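Local coordinates for protein Zn-dependent hydrolase, glyoxylase (Echinicola vietnamensis, PDB 6T5K) that probably hydrolyses beta-lactam antibiotics, carbapenems among them, to substituted beta-amino acids as a zinc-dependent metallo-beta-lactamase, at residues A[99-104]-A[126-131]. Sequence-based numbering, arbitrary orientation.
Sequences THFHLD and LSLASQ. With ZN (zinc ion), chain G; ZN (zinc ion), chain H.
Segment 99-104, a loop that leads into helix 103-106, draws up to helix 123-131 at a single point, where the CA atoms of Phe-101 and Ala-129 stand 5.3 Å apart, and no hydrogen bond joins the two. What joins them is one aromatic ring. CB of Leu-128 lies over a face of Phe-101 in a CH-pi contact, 4.1 Å from the ring centroid and 28° off the normal. This CB of Leu-128 sits off-centre toward the root of the ring, 3.7 Å from CG of Phe-101, while CD1 of Leu-128 lies on the same side of the ring plane but beyond the rim, outward of CD1 of Phe-101. With CG of Phe-101 set between its own backbone N and carbonyl carbon (chi1 77°), the ring presents this face to the helix. CB of Phe-101 meanwhile rests 4.0 Å from the backbone N of Ala-129. Over the other face of the phenyl, toward its rim, CD2 of His-102 lies 3.5 Å above the ring plane, so the aromatic ring is layered between helix and metal ligand. Here the metallo-beta-lactamase fold reveals its signature: strand 92-98 runs into the His-x-His-x-Asp motif, and Phe-101, between the two histidines, turns to the helix while they turn to the metal. NE2 of His-100 and ND1 of His-102 grip one zinc at 2.1 and 2.0 Å, and His-163 completes its protein ligands. Asp-104 serves the second zinc through OD2, together with Cys-182 and His-223; its OD1 accepts a hydrogen bond of 2.6 Å from the water bridging both metals, which, with the two zinc bonds, helps to position that water. NE2 of His-102 is hydrogen-bonded to Asp-196, a second-shell carboxylate that would steady the imidazole and probably strengthen ND1 as a donor to zinc.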
loop_
_atom_site.group_PDB
_atom_site.type_symbol
_atom_site.label_atom_id
_atom_site.label_comp_id
_atom_site.label_asym_id
_atom_site.label_seq_id
_atom_site.Cartn_x
_atom_site.Cartn_y
_atom_site.Cartn_z
ATOM N N THR A 99 -4.068 -3.326 -2.302
ATOM C CA THR A 99 -3.200 -3.254 -3.472
ATOM C C THR A 99 -2.887 -4.606 -4.112
ATOM O O THR A 99 -2.287 -4.624 -5.198
ATOM C CB THR A 99 -1.924 -2.443 -3.190
ATOM O OG1 THR A 99 -1.133 -3.053 -2.181
ATOM C CG2 THR A 99 -2.265 -0.994 -2.830
ATOM N N HIS A 100 -3.229 -5.713 -3.475
ATOM C CA HIS A 100 -3.352 -7.015 -4.134
ATOM C C HIS A 100 -4.146 -7.908 -3.193
ATOM O O HIS A 100 -4.598 -7.471 -2.130
ATOM C CB HIS A 100 -2.033 -7.657 -4.614
ATOM C CG HIS A 100 -1.035 -7.960 -3.540
ATOM N ND1 HIS A 100 -0.177 -7.011 -3.029
ATOM C CD2 HIS A 100 -0.699 -9.127 -2.938
ATOM C CE1 HIS A 100 0.601 -7.568 -2.115
ATOM N NE2 HIS A 100 0.315 -8.851 -2.050
ATOM N N PHE A 101 -4.340 -9.155 -3.590
ATOM C CA PHE A 101 -5.288 -10.014 -2.875
ATOM C C PHE A 101 -4.751 -10.659 -1.599
ATOM O O PHE A 101 -5.523 -11.323 -0.903
ATOM C CB PHE A 101 -5.834 -11.107 -3.805
ATOM C CG PHE A 101 -4.887 -12.254 -4.053
ATOM C CD1 PHE A 101 -3.956 -12.196 -5.097
ATOM C CD2 PHE A 101 -4.954 -13.409 -3.271
ATOM C CE1 PHE A 101 -3.107 -13.256 -5.336
ATOM C CE2 PHE A 101 -4.105 -14.493 -3.532
ATOM C CZ PHE A 101 -3.170 -14.401 -4.551
ATOM N N HIS A 102 -3.475 -10.492 -1.261
ATOM C CA HIS A 102 -2.923 -11.175 -0.094
ATOM C C HIS A 102 -3.393 -10.526 1.223
ATOM O O HIS A 102 -3.885 -9.405 1.264
ATOM C CB HIS A 102 -1.403 -11.146 -0.131
ATOM C CG HIS A 102 -0.791 -12.068 -1.131
ATOM N ND1 HIS A 102 0.500 -11.902 -1.592
ATOM C CD2 HIS A 102 -1.268 -13.182 -1.733
ATOM C CE1 HIS A 102 0.788 -12.875 -2.434
ATOM N NE2 HIS A 102 -0.268 -13.662 -2.542
ATOM N N LEU A 103 -3.167 -11.235 2.329
ATOM C CA LEU A 103 -3.704 -10.796 3.627
ATOM C C LEU A 103 -3.018 -9.551 4.191
ATOM O O LEU A 103 -3.641 -8.826 4.979
ATOM C CB LEU A 103 -3.696 -11.965 4.613
ATOM C CG LEU A 103 -4.715 -13.063 4.277
ATOM C CD1 LEU A 103 -4.457 -14.254 5.182
ATOM C CD2 LEU A 103 -6.156 -12.583 4.461
ATOM N N ASP A 104 -1.782 -9.259 3.797
ATOM C CA ASP A 104 -1.141 -8.013 4.226
ATOM C C ASP A 104 -1.598 -6.811 3.403
ATOM O O ASP A 104 -0.997 -5.727 3.495
ATOM C CB ASP A 104 0.399 -8.132 4.237
ATOM C CG ASP A 104 1.006 -8.547 2.890
ATOM O OD1 ASP A 104 0.425 -9.446 2.226
ATOM O OD2 ASP A 104 2.106 -7.992 2.521
ATOM N N LEU A 126 -10.662 -8.683 -6.660
ATOM C CA LEU A 126 -11.932 -9.138 -6.101
ATOM C C LEU A 126 -12.110 -10.640 -6.301
ATOM O O LEU A 126 -12.433 -11.372 -5.360
ATOM C CB LEU A 126 -13.082 -8.378 -6.736
ATOM C CG LEU A 126 -13.351 -7.003 -6.111
ATOM C CD1 LEU A 126 -12.223 -6.032 -6.350
ATOM C CD2 LEU A 126 -14.662 -6.444 -6.657
ATOM N N SER A 127 -11.889 -11.123 -7.523
ATOM C CA SER A 127 -12.092 -12.547 -7.791
ATOM C C SER A 127 -11.039 -13.389 -7.084
ATOM O O SER A 127 -11.362 -14.431 -6.508
ATOM C CB SER A 127 -12.108 -12.816 -9.287
ATOM O OG SER A 127 -11.061 -12.141 -9.926
ATOM N N LEU A 128 -9.788 -12.925 -7.054
ATOM C CA LEU A 128 -8.755 -13.690 -6.359
ATOM C C LEU A 128 -9.042 -13.771 -4.863
ATOM O O LEU A 128 -8.855 -14.821 -4.245
ATOM C CB LEU A 128 -7.391 -13.060 -6.627
ATOM C CG LEU A 128 -6.895 -13.304 -8.033
ATOM C CD1 LEU A 128 -5.776 -12.369 -8.366
ATOM C CD2 LEU A 128 -6.415 -14.758 -8.223
ATOM N N ALA A 129 -9.494 -12.673 -4.265
ATOM C CA ALA A 129 -9.830 -12.706 -2.843
ATOM C C ALA A 129 -10.928 -13.725 -2.594
ATOM O O ALA A 129 -10.850 -14.538 -1.664
ATOM C CB ALA A 129 -10.276 -11.321 -2.395
ATOM N N SER A 130 -11.961 -13.700 -3.428
ATOM C CA SER A 130 -13.058 -14.634 -3.259
ATOM C C SER A 130 -12.579 -16.071 -3.398
ATOM O O SER A 130 -12.942 -16.938 -2.596
ATOM C CB SER A 130 -14.133 -14.324 -4.295
ATOM O OG SER A 130 -15.164 -15.284 -4.192
ATOM N N GLN A 131 -11.747 -16.348 -4.393
ATOM C CA GLN A 131 -11.319 -17.719 -4.579
ATOM C C GLN A 131 -10.468 -18.210 -3.422
ATOM O O GLN A 131 -10.379 -19.422 -3.194
ATOM C CB GLN A 131 -10.495 -17.893 -5.839
ATOM C CG GLN A 131 -11.138 -17.597 -7.130
ATOM C CD GLN A 131 -10.080 -17.479 -8.211
ATOM O OE1 GLN A 131 -9.177 -18.294 -8.274
ATOM N NE2 GLN A 131 -10.214 -16.475 -9.098
HETATM ZN ZN ZN G . 1.643 -10.239 -1.313
HETATM ZN ZN ZN H . 3.639 -8.397 0.867
HETATM O O HOH W 1 2.287 -9.985 0.454
HETATM O O HOH W 2 5.459 -9.305 -0.201
#